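Local coordinates for dihydroorotase (Saccharomyces cerevisiae S288C, PDB 6L0A), which catalyses the reversible interconversion of N-carbamoyl-L-aspartate and dihydroorotate, the third step of de novo pyrimidine synthesis, with two zinc ions in each subunit, at residues A102-N107 with F228-A233; G138-V143 with E149-L154; Q265-A268 with G272-A275; H180-S185 with A211-L216. All blocks are in the same frame, centred on the assembly; numbering follows the deposited sequence.

Interaction 1: residues A102-N107 with F228-A233. With LMR ((2S)-2-hydroxybutanedioic acid), chain M.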
loop_
_atom_site.group_PDB
_atom_site.type_symbol
_atom_site.label_atom_id
_atom_site.label_comp_id
_atom_site.label_asym_id
_atom_site.label_seq_id
_atom_site.Cartn_x
_atom_site.Cartn_y
_atom_site.Cartn_z
ATOM N N ALA C 102 7.980 -12.031 -14.570
ATOM C CA ALA C 102 6.676 -11.934 -15.218
ATOM C C ALA C 102 5.591 -11.464 -14.256
ATOM O O ALA C 102 5.357 -12.084 -13.211
ATOM C CB ALA C 102 6.297 -13.291 -15.818
ATOM N N GLY C 103 4.933 -10.366 -14.624
ATOM C CA GLY C 103 3.759 -9.889 -13.932
ATOM C C GLY C 103 4.024 -8.952 -12.776
ATOM O O GLY C 103 3.067 -8.381 -12.231
ATOM N N VAL C 104 5.284 -8.770 -12.382
ATOM C CA VAL C 104 5.550 -8.001 -11.170
ATOM C C VAL C 104 5.411 -6.493 -11.390
ATOM O O VAL C 104 5.104 -5.767 -10.431
ATOM C CB VAL C 104 6.928 -8.390 -10.612
ATOM C CG1 VAL C 104 7.374 -7.445 -9.499
ATOM C CG2 VAL C 104 6.877 -9.822 -10.086
ATOM N N THR C 105 5.552 -5.997 -12.620
ATOM C CA THR C 105 5.555 -4.549 -12.794
ATOM C C THR C 105 5.149 -4.189 -14.225
ATOM O O THR C 105 4.658 -5.028 -14.986
ATOM C CB THR C 105 6.924 -3.979 -12.405
ATOM O OG1 THR C 105 6.850 -2.552 -12.366
ATOM C CG2 THR C 105 8.004 -4.417 -13.382
ATOM N N THR C 106 5.339 -2.918 -14.575
ATOM C CA THR C 106 4.896 -2.391 -15.863
ATOM C C THR C 106 5.503 -3.155 -17.032
ATOM O O THR C 106 6.720 -3.330 -17.115
ATOM C CB THR C 106 5.277 -0.917 -15.975
ATOM O OG1 THR C 106 4.772 -0.209 -14.836
ATOM C CG2 THR C 106 4.731 -0.313 -17.267
ATOM N N ASN C 107 4.644 -3.563 -17.970
ATOM C CA ASN C 107 5.081 -4.224 -19.203
ATOM C C ASN C 107 6.036 -5.377 -18.915
ATOM O O ASN C 107 7.063 -5.544 -19.579
ATOM C CB ASN C 107 5.717 -3.218 -20.163
ATOM C CG ASN C 107 4.709 -2.234 -20.707
ATOM O OD1 ASN C 107 3.499 -2.453 -20.590
ATOM N ND2 ASN C 107 5.195 -1.136 -21.304
ATOM N N PHE C 228 3.107 4.921 -5.527
ATOM C CA PHE C 228 3.169 3.468 -5.661
ATOM C C PHE C 228 4.124 3.109 -6.795
ATOM O O PHE C 228 3.944 3.585 -7.916
ATOM C CB PHE C 228 1.767 2.908 -5.935
ATOM C CG PHE C 228 1.736 1.454 -6.309
ATOM C CD1 PHE C 228 2.116 0.477 -5.393
ATOM C CD2 PHE C 228 1.303 1.051 -7.575
ATOM C CE1 PHE C 228 2.082 -0.875 -5.734
ATOM C CE2 PHE C 228 1.267 -0.312 -7.919
ATOM C CZ PHE C 228 1.662 -1.269 -7.000
ATOM N N CYS C 229 5.126 2.274 -6.519
ATOM C CA CYS C 229 5.978 1.754 -7.572
ATOM C C CYS C 229 6.390 0.341 -7.174
ATOM O O CYS C 229 6.054 -0.133 -6.094
ATOM C CB CYS C 229 7.215 2.639 -7.733
ATOM S SG CYS C 229 8.135 2.609 -6.133
ATOM N N LYS C 230 7.125 -0.338 -8.054
ATOM C CA LYS C 230 7.689 -1.631 -7.705
ATOM C C LYS C 230 9.212 -1.550 -7.767
ATOM O O LYS C 230 9.751 -0.850 -8.630
ATOM C CB LYS C 230 7.178 -2.748 -8.657
ATOM C CG LYS C 230 5.639 -2.936 -8.672
ATOM C CD LYS C 230 5.080 -3.293 -7.300
ATOM C CE LYS C 230 5.463 -4.692 -6.895
ATOM N NZ LYS C 230 4.606 -5.762 -7.568
ATOM N N PRO C 231 9.940 -2.160 -6.809
ATOM C CA PRO C 231 9.396 -2.753 -5.586
ATOM C C PRO C 231 8.815 -1.651 -4.717
ATOM O O PRO C 231 9.244 -0.482 -4.831
ATOM C CB PRO C 231 10.609 -3.420 -4.915
ATOM C CG PRO C 231 11.765 -3.299 -5.917
ATOM C CD PRO C 231 11.413 -2.144 -6.809
ATOM N N VAL C 232 7.802 -1.987 -3.918
ATOM C CA VAL C 232 7.148 -0.966 -3.111
ATOM C C VAL C 232 8.123 -0.458 -2.057
ATOM O O VAL C 232 9.023 -1.183 -1.615
ATOM C CB VAL C 232 5.868 -1.520 -2.454
ATOM C CG1 VAL C 232 4.903 -2.078 -3.517
ATOM C CG2 VAL C 232 6.204 -2.579 -1.400
ATOM N N ALA C 233 7.943 0.799 -1.652
ATOM C CA ALA C 233 8.665 1.321 -0.497
ATOM C C ALA C 233 8.194 0.602 0.763
ATOM O O ALA C 233 6.997 0.339 0.934
ATOM C CB ALA C 233 8.447 2.833 -0.371
HETATM C C1 LMR M . 9.471 -0.713 -12.664
HETATM O O1A LMR M . 10.689 -0.394 -12.697
HETATM O O1B LMR M . 9.161 -1.671 -11.927
HETATM C C2 LMR M . 8.382 0.012 -13.491
HETATM O O2 LMR M . 7.372 0.661 -12.743
HETATM C C3 LMR M . 8.975 1.162 -14.233
HETATM C C4 LMR M . 7.960 1.306 -15.343
HETATM O O4A LMR M . 6.761 1.699 -15.132
HETATM O O4B LMR M . 8.404 0.987 -16.454
#

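Interaction 2: residues G138-V143 with E149-L154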
loop_
_atom_site.group_PDB
_atom_site.type_symbol
_atom_site.label_atom_id
_atom_site.label_comp_id
_atom_site.label_asym_id
_atom_site.label_seq_id
_atom_site.Cartn_x
_atom_site.Cartn_y
_atom_site.Cartn_z
ATOM N N GLY C 138 14.849 -7.544 -8.989
ATOM C CA GLY C 138 14.909 -8.676 -8.092
ATOM C C GLY C 138 13.702 -8.848 -7.190
ATOM O O GLY C 138 13.777 -8.554 -5.993
ATOM N N GLU C 139 12.588 -9.326 -7.744
ATOM C CA GLU C 139 11.408 -9.673 -6.960
ATOM C C GLU C 139 10.855 -10.998 -7.457
ATOM O O GLU C 139 10.722 -11.191 -8.667
ATOM C CB GLU C 139 10.315 -8.606 -7.086
ATOM C CG GLU C 139 10.592 -7.300 -6.355
ATOM C CD GLU C 139 9.350 -6.445 -6.258
ATOM O OE1 GLU C 139 9.063 -5.684 -7.199
ATOM O OE2 GLU C 139 8.653 -6.543 -5.231
ATOM N N LYS C 140 10.511 -11.891 -6.532
ATOM C CA LYS C 140 9.791 -13.086 -6.934
ATOM C C LYS C 140 8.300 -12.767 -7.088
ATOM O O LYS C 140 7.749 -11.999 -6.294
ATOM C CB LYS C 140 9.982 -14.196 -5.905
ATOM C CG LYS C 140 11.350 -14.861 -5.934
ATOM C CD LYS C 140 11.219 -16.371 -5.694
ATOM C CE LYS C 140 12.578 -17.041 -5.652
ATOM N NZ LYS C 140 13.384 -16.604 -6.812
ATOM N N PRO C 141 7.641 -13.309 -8.117
ATOM C CA PRO C 141 6.185 -13.159 -8.232
ATOM C C PRO C 141 5.464 -13.677 -6.999
ATOM O O PRO C 141 5.920 -14.597 -6.309
ATOM C CB PRO C 141 5.839 -13.990 -9.479
ATOM C CG PRO C 141 7.099 -13.971 -10.295
ATOM C CD PRO C 141 8.219 -14.013 -9.278
ATOM N N SER C 142 4.336 -13.048 -6.700
ATOM C CA SER C 142 3.611 -13.381 -5.486
ATOM C C SER C 142 3.043 -14.791 -5.587
ATOM O O SER C 142 2.611 -15.230 -6.664
ATOM C CB SER C 142 2.505 -12.366 -5.242
ATOM O OG SER C 142 3.052 -11.110 -4.863
ATOM N N VAL C 143 3.084 -15.520 -4.476
ATOM C CA VAL C 143 2.489 -16.852 -4.405
ATOM C C VAL C 143 1.843 -17.007 -3.039
ATOM O O VAL C 143 2.471 -16.732 -2.012
ATOM C CB VAL C 143 3.510 -17.983 -4.670
ATOM C CG1 VAL C 143 4.764 -17.753 -3.891
ATOM C CG2 VAL C 143 2.907 -19.345 -4.315
ATOM N N GLU C 149 6.469 -21.087 1.706
ATOM C CA GLU C 149 6.513 -19.673 2.050
ATOM C C GLU C 149 5.601 -18.831 1.160
ATOM O O GLU C 149 5.757 -18.833 -0.070
ATOM C CB GLU C 149 7.955 -19.164 1.920
ATOM C CG GLU C 149 8.955 -19.781 2.904
ATOM C CD GLU C 149 10.262 -20.226 2.233
ATOM O OE1 GLU C 149 10.205 -20.964 1.224
ATOM O OE2 GLU C 149 11.350 -19.839 2.717
ATOM N N PRO C 150 4.644 -18.099 1.719
ATOM C CA PRO C 150 3.939 -17.111 0.895
ATOM C C PRO C 150 4.885 -15.980 0.517
ATOM O O PRO C 150 5.775 -15.606 1.284
ATOM C CB PRO C 150 2.787 -16.635 1.790
ATOM C CG PRO C 150 3.212 -16.974 3.176
ATOM C CD PRO C 150 4.130 -18.155 3.098
ATOM N N ILE C 151 4.712 -15.480 -0.701
ATOM C CA ILE C 151 5.461 -14.346 -1.230
ATOM C C ILE C 151 4.458 -13.248 -1.554
ATOM O O ILE C 151 3.442 -13.505 -2.214
ATOM C CB ILE C 151 6.272 -14.732 -2.482
ATOM C CG1 ILE C 151 7.351 -15.756 -2.116
ATOM C CG2 ILE C 151 6.914 -13.482 -3.134
ATOM C CD1 ILE C 151 8.111 -16.302 -3.335
ATOM N N HIS C 152 4.737 -12.036 -1.074
ATOM C CA HIS C 152 3.874 -10.878 -1.264
ATOM C C HIS C 152 4.769 -9.671 -1.521
ATOM O O HIS C 152 6.001 -9.780 -1.518
ATOM C CB HIS C 152 2.976 -10.668 -0.042
ATOM C CG HIS C 152 3.714 -10.765 1.248
ATOM N ND1 HIS C 152 4.578 -9.788 1.680
ATOM C CD2 HIS C 152 3.758 -11.746 2.181
ATOM C CE1 HIS C 152 5.106 -10.145 2.835
ATOM N NE2 HIS C 152 4.629 -11.335 3.161
ATOM N N VAL C 153 4.158 -8.504 -1.738
ATOM C CA VAL C 153 4.954 -7.355 -2.166
ATOM C C VAL C 153 5.981 -6.946 -1.118
ATOM O O VAL C 153 6.951 -6.262 -1.444
ATOM C CB VAL C 153 4.054 -6.155 -2.534
ATOM C CG1 VAL C 153 3.222 -6.451 -3.794
ATOM C CG2 VAL C 153 3.156 -5.779 -1.345
ATOM N N LEU C 154 5.801 -7.331 0.143
ATOM C CA LEU C 154 6.748 -6.869 1.148
ATOM C C LEU C 154 7.979 -7.753 1.273
ATOM O O LEU C 154 9.049 -7.247 1.639
ATOM C CB LEU C 154 6.082 -6.777 2.517
ATOM C CG LEU C 154 5.209 -5.565 2.742
ATOM C CD1 LEU C 154 4.599 -5.745 4.100
ATOM C CD2 LEU C 154 5.998 -4.259 2.653
HETATM O O HOH W 1 7.282 -4.881 -3.923
HETATM O O HOH W 2 9.476 -6.627 -2.495
#

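Interaction 3: residues Q265-A268 with G272-A275. With LMR ((2S)-2-hydroxybutanedioic acid), chain M.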
loop_
_atom_site.group_PDB
_atom_site.type_symbol
_atom_site.label_atom_id
_atom_site.label_comp_id
_atom_site.label_asym_id
_atom_site.label_seq_id
_atom_site.Cartn_x
_atom_site.Cartn_y
_atom_site.Cartn_z
ATOM N N GLN C 265 -3.934 9.941 -15.573
ATOM C CA GLN C 265 -5.121 9.093 -15.617
ATOM C C GLN C 265 -4.797 7.625 -15.364
ATOM O O GLN C 265 -5.703 6.857 -15.028
ATOM C CB GLN C 265 -5.854 9.245 -16.957
ATOM C CG GLN C 265 -5.101 8.719 -18.175
ATOM C CD GLN C 265 -4.262 9.803 -18.842
ATOM O OE1 GLN C 265 -3.913 10.812 -18.209
ATOM N NE2 GLN C 265 -3.931 9.599 -20.121
ATOM N N ASN C 266 -3.538 7.213 -15.510
ATOM C CA ASN C 266 -3.158 5.844 -15.183
ATOM C C ASN C 266 -2.738 5.694 -13.725
ATOM O O ASN C 266 -2.356 4.596 -13.310
ATOM C CB ASN C 266 -2.036 5.355 -16.107
ATOM C CG ASN C 266 -2.477 5.267 -17.559
ATOM O OD1 ASN C 266 -3.547 5.756 -17.918
ATOM N ND2 ASN C 266 -1.660 4.636 -18.397
ATOM N N LYS C 267 -2.793 6.765 -12.945
ATOM C CA LYS C 267 -2.627 6.678 -11.503
ATOM C C LYS C 267 -3.938 6.840 -10.754
ATOM O O LYS C 267 -4.080 6.313 -9.648
ATOM C CB LYS C 267 -1.632 7.736 -11.014
ATOM C CG LYS C 267 -0.213 7.532 -11.520
ATOM C CD LYS C 267 0.353 6.211 -11.009
ATOM C CE LYS C 267 1.789 6.380 -10.569
ATOM N NZ LYS C 267 2.320 5.225 -9.788
ATOM N N ALA C 268 -4.905 7.542 -11.340
ATOM C CA ALA C 268 -6.195 7.780 -10.691
ATOM C C ALA C 268 -7.183 6.688 -11.110
ATOM O O ALA C 268 -8.106 6.897 -11.898
ATOM C CB ALA C 268 -6.707 9.174 -11.033
ATOM N N GLY C 272 -5.745 -1.546 -10.482
ATOM C CA GLY C 272 -4.737 -1.556 -11.536
ATOM C C GLY C 272 -3.993 -0.247 -11.712
ATOM O O GLY C 272 -3.687 0.142 -12.850
ATOM N N VAL C 273 -3.712 0.451 -10.610
ATOM C CA VAL C 273 -2.853 1.629 -10.640
ATOM C C VAL C 273 -1.491 1.242 -11.201
ATOM O O VAL C 273 -0.871 0.279 -10.743
ATOM C CB VAL C 273 -2.718 2.217 -9.227
ATOM C CG1 VAL C 273 -1.558 3.218 -9.161
ATOM C CG2 VAL C 273 -4.021 2.877 -8.792
ATOM N N CYS C 274 -1.023 1.983 -12.213
ATOM C CA CYS C 274 0.300 1.718 -12.778
ATOM C C CYS C 274 1.391 1.984 -11.749
ATOM O O CYS C 274 1.347 2.981 -11.026
ATOM C CB CYS C 274 0.538 2.596 -13.998
ATOM S SG CYS C 274 -0.542 2.186 -15.345
ATOM N N ALA C 275 2.385 1.103 -11.703
ATOM C CA ALA C 275 3.514 1.270 -10.793
ATOM C C ALA C 275 4.558 2.195 -11.401
ATOM O O ALA C 275 4.937 2.030 -12.569
ATOM C CB ALA C 275 4.147 -0.080 -10.483
HETATM C C1 LMR M . 9.471 -0.713 -12.664
HETATM O O1A LMR M . 10.689 -0.394 -12.697
HETATM O O1B LMR M . 9.161 -1.671 -11.927
HETATM C C2 LMR M . 8.382 0.012 -13.491
HETATM O O2 LMR M . 7.372 0.661 -12.743
HETATM C C3 LMR M . 8.975 1.162 -14.233
HETATM C C4 LMR M . 7.960 1.306 -15.343
HETATM O O4A LMR M . 6.761 1.699 -15.132
HETATM O O4B LMR M . 8.404 0.987 -16.454
#

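Interaction 4: residues H180-S185 with A211-L216. With ZN (zinc ion), chain L.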
loop_
_atom_site.group_PDB
_atom_site.type_symbol
_atom_site.label_atom_id
_atom_site.label_comp_id
_atom_site.label_asym_id
_atom_site.label_seq_id
_atom_site.Cartn_x
_atom_site.Cartn_y
_atom_site.Cartn_z
ATOM N N HIS C 180 17.291 -0.977 -8.170
ATOM C CA HIS C 180 16.428 -0.333 -7.176
ATOM C C HIS C 180 16.165 -1.162 -5.924
ATOM O O HIS C 180 15.026 -1.596 -5.687
ATOM C CB HIS C 180 15.092 0.091 -7.824
ATOM C CG HIS C 180 14.481 -0.922 -8.750
ATOM N ND1 HIS C 180 14.279 -2.240 -8.398
ATOM C CD2 HIS C 180 13.992 -0.790 -10.007
ATOM C CE1 HIS C 180 13.714 -2.881 -9.408
ATOM N NE2 HIS C 180 13.528 -2.023 -10.397
ATOM N N CYS C 181 17.204 -1.373 -5.111
ATOM C CA CYS C 181 17.035 -2.094 -3.851
ATOM C C CYS C 181 16.095 -1.343 -2.928
ATOM O O CYS C 181 16.131 -0.105 -2.845
ATOM C CB CYS C 181 18.371 -2.297 -3.136
ATOM S SG CYS C 181 19.415 -3.540 -3.890
ATOM N N THR C 182 15.281 -2.098 -2.187
ATOM C CA THR C 182 14.333 -1.469 -1.286
ATOM C C THR C 182 14.363 -1.998 0.136
ATOM O O THR C 182 13.640 -1.464 0.973
ATOM C CB THR C 182 12.908 -1.621 -1.826
ATOM O OG1 THR C 182 12.621 -3.019 -1.980
ATOM C CG2 THR C 182 12.774 -0.909 -3.147
ATOM N N SER C 183 15.151 -3.034 0.432
ATOM C CA SER C 183 15.082 -3.689 1.732
ATOM C C SER C 183 16.448 -3.736 2.397
ATOM O O SER C 183 17.484 -3.813 1.729
ATOM C CB SER C 183 14.536 -5.109 1.602
ATOM O OG SER C 183 15.455 -5.943 0.922
ATOM N N GLU C 184 16.439 -3.680 3.732
ATOM C CA GLU C 184 17.670 -3.892 4.485
ATOM C C GLU C 184 18.289 -5.235 4.146
ATOM O O GLU C 184 19.521 -5.356 4.061
ATOM C CB GLU C 184 17.403 -3.797 5.989
ATOM C CG GLU C 184 18.651 -4.073 6.802
ATOM C CD GLU C 184 18.427 -4.016 8.296
ATOM O OE1 GLU C 184 17.449 -4.624 8.774
ATOM O OE2 GLU C 184 19.229 -3.353 8.983
ATOM N N SER C 185 17.451 -6.259 3.952
ATOM C CA SER C 185 17.968 -7.578 3.607
ATOM C C SER C 185 18.804 -7.523 2.341
ATOM O O SER C 185 19.877 -8.133 2.271
ATOM C CB SER C 185 16.821 -8.578 3.443
ATOM O OG SER C 185 16.250 -8.885 4.698
ATOM N N ALA C 211 15.897 7.697 -6.277
ATOM C CA ALA C 211 15.626 8.872 -5.457
ATOM C C ALA C 211 14.470 8.611 -4.503
ATOM O O ALA C 211 14.552 8.925 -3.311
ATOM C CB ALA C 211 15.325 10.076 -6.347
ATOM N N HIS C 212 13.386 8.011 -4.999
ATOM C CA HIS C 212 12.170 7.994 -4.185
ATOM C C HIS C 212 12.258 6.996 -3.033
ATOM O O HIS C 212 11.620 7.203 -1.995
ATOM C CB HIS C 212 10.936 7.734 -5.052
ATOM C CG HIS C 212 11.064 6.581 -6.002
ATOM N ND1 HIS C 212 11.746 6.671 -7.198
ATOM C CD2 HIS C 212 10.549 5.331 -5.955
ATOM C CE1 HIS C 212 11.661 5.516 -7.838
ATOM N NE2 HIS C 212 10.931 4.689 -7.109
ATOM N N HIS C 213 13.053 5.935 -3.165
ATOM C CA HIS C 213 13.190 5.024 -2.035
ATOM C C HIS C 213 14.067 5.590 -0.922
ATOM O O HIS C 213 14.112 4.993 0.154
ATOM C CB HIS C 213 13.733 3.677 -2.509
ATOM C CG HIS C 213 12.742 2.884 -3.314
ATOM N ND1 HIS C 213 12.893 2.631 -4.663
ATOM C CD2 HIS C 213 11.577 2.289 -2.948
ATOM C CE1 HIS C 213 11.862 1.919 -5.093
ATOM N NE2 HIS C 213 11.053 1.692 -4.070
ATOM N N LEU C 214 14.778 6.696 -1.164
ATOM C CA LEU C 214 15.496 7.390 -0.100
ATOM C C LEU C 214 14.577 8.283 0.720
ATOM O O LEU C 214 14.998 8.784 1.771
ATOM C CB LEU C 214 16.636 8.225 -0.687
ATOM C CG LEU C 214 17.644 7.444 -1.540
ATOM C CD1 LEU C 214 18.811 8.337 -1.954
ATOM C CD2 LEU C 214 18.142 6.203 -0.799
ATOM N N PHE C 215 13.342 8.481 0.265
ATOM C CA PHE C 215 12.334 9.293 0.938
ATOM C C PHE C 215 11.148 8.488 1.436
ATOM O O PHE C 215 10.660 8.724 2.546
ATOM C CB PHE C 215 11.787 10.366 -0.014
ATOM C CG PHE C 215 12.765 11.459 -0.348
ATOM C CD1 PHE C 215 13.564 11.373 -1.484
ATOM C CD2 PHE C 215 12.856 12.593 0.450
ATOM C CE1 PHE C 215 14.441 12.392 -1.816
ATOM C CE2 PHE C 215 13.740 13.611 0.128
ATOM C CZ PHE C 215 14.536 13.507 -1.003
ATOM N N LEU C 216 10.646 7.572 0.614
ATOM C CA LEU C 216 9.327 6.989 0.823
ATOM C C LEU C 216 9.366 5.801 1.762
ATOM O O LEU C 216 10.358 5.072 1.857
ATOM C CB LEU C 216 8.711 6.523 -0.500
ATOM C CG LEU C 216 8.365 7.541 -1.580
ATOM C CD1 LEU C 216 7.854 6.812 -2.819
ATOM C CD2 LEU C 216 7.336 8.546 -1.088
HETATM ZN ZN ZN L . 11.812 -2.157 -11.666
#

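Interaction 1: residues A102-N107 with F228-A233
Lys230 and Val104 carry this contact, with Thr105 beside them. Lys230 gives its amine to the backbone of the loop 102-107. The hydrogen bond from Lys230 NZ to Val104 O is 2.9 Å long. It lies in the carbonyl plane and uses a lone pair of the oxygen, with a C=O...N angle of 144°. The lysine chain is not extended. It bends at chi2, chi3 and chi4, and this curl wraps it around the oxygen. Lys230 CG comes within 3.4 Å of Val104 O. The valine side chain crosses the lysine at about a right angle. Its CG1 branch, anti to the backbone N (chi1 170°), lies 3.8 Å from Lys230 NZ. An alanine in place of Lys230 would probably leave Val104 O without this donor and set the loop less firmly against 228-233. Next along the loop, Thr105 turns its CB toward the other segment. Thr105 OG1 packs on Lys230 CB at 3.7 Å. The same hydroxyl donates to malate, with a short 2.5 Å from Thr105 OG1 to LMR O1B. Thr106 OG1 donates to the other carboxylate, 2.8 Å from LMR O4A. The two threonines therefore grip both acid ends of the ligand. Arg18 and Asn43 also bind it. After Lys230 comes a cis peptide bond to Pro231. In the class II dihydroorotase of Escherichia coli, a mobile loop with two adjacent threonines likewise closes over the bound ligand. The loop 102-107 probably is its counterpart, covering the active site of the amidohydrolase TIM barrel.

Interaction 2: residues G138-V143 with E149-L154
Val143 and Ile151 form a single antiparallel bridge, a hydrogen-bonded pair, within the long loop that follows strand 133-136 of the TIM barrel. The bond from Ile151 N to Val143 O is 2.9 Å long and fairly straight, 166° at the hydrogen. The return bond from Val143 N to Ile151 O is 3.1 Å and more bent. The touching parts run 124° apart end to end, so they diverge soon after the bridge. Ile151 points toward the other segment and has the largest share of the buried surface. Its CD1 sits between Val143 CG1 and Lys140 CB, while Ile151 CG2 lies 3.5 Å from Pro141 O. Helix 156-170 packs on the same isoleucine through Ala156 and Ala159. An alanine here would probably open a gap between Lys140, Val143 and that helix. Ser142 OG is hydrogen-bonded to Asp219 of the second subunit, which also takes the N-H of Val153, so the bridge lies where the second subunit packs. Glu139 OE1 is bonded to His137, a zinc ligand. Two waters lie between its other oxygen and Val153 O; one of them is 2.9 Å from Glu139 OE2 and 2.8 Å from Val153 O.

Interaction 3: residues Q265-A268 with G272-A275
Lys267 reaches across Val273 and ends on the backbone oxygen of Cys274. Its CB does not point at 272-275. Bends at chi2 (-63°) and chi3 bring the outer chain round to that segment. CD is the first atom to touch: Lys267 CD lies 4.0 Å from Val273 CG1, and the two side chains cross at about a right angle. CD and CE then both pass close to the oxygen of Cys274. The tip makes the bond, with Lys267 NZ 2.7 Å from Cys274 O and tilted 17° from the carbonyl plane. NZ also donates to Gly276 O and Pro225 O, so three carbonyls probably offset its buried charge. All this lies in the loop after strand 253-255 of the TIM barrel, the strand that leads to the zinc ligand Asp258. A backbone hydrogen bond also joins the segments, from Cys274 N to Asn266 O at 3.1 Å, nearly along the C=O axis. Cys274 SG packs on Asn266 CB at 3.6 Å. Gly272 N is bonded to Asn224 of the second subunit. Past the cysteine the chain enters the ligand pocket, where Ala275 O lies 2.8 Å from LMR O2 and accepts a bond from His262.

Interaction 4: residues H180-S185 with A211-L216
Thr182 lays its methyl group over one face of the His213 ring. This is a CH-pi contact, with Thr182 CG2 3.4 Å from the centroid of the His213 ring and 17° off the ring normal. The methyl is offset toward the rim, and its nearest ring atom is NE2, with Thr182 CG2 at 3.3 Å from His213 NE2. On the opposite face sits His212 CD2, 3.7 Å above the plane. The ring of His213 is thus held between two neighbours. Its two nitrogens are held as well, ND1 by Thr210 OG1 and NE2 by Pro231 O, which fixes its rotation. The threonine is anchored in turn. Its chi1 of 58° sets CG2 anti to the carbonyl carbon and over the ring, while OG1 is bonded to Glu157 and Lys234. Two residues earlier, His180 binds zinc, with His180 NE2 2.1 Å from the metal, and His137 is a ligand of the same ion. The contact probably forms part of a second layer behind the binuclear amidohydrolase centre. Ser183 is the N-cap of helix 184-193. Cys181 packs on strand 205-209, while His213 rests on helix 236-246 and Ala211 on helix 283-293.

Overall arrangement
From the N terminus, the first segment reached is 102-107, which opens the large loop that interaction 1 closes only at 228-233. Two smaller loops nest inside it, one after the other. Interaction 2 closes 138-143 on 149-154, after strand 133-136. Interaction 4 joins 180-185, after strand 175-178, to 211-216, after strand 205-209. Interaction 3 follows in series, beyond strand 253-255. None of the four cross. Interaction 1 touches each of the others, through Glu139, His213 and Ala275 among other residues, whereas those three do not touch one another. Interactions 1 and 3 share the malate. Interactions 2 and 3 both also meet the second subunit.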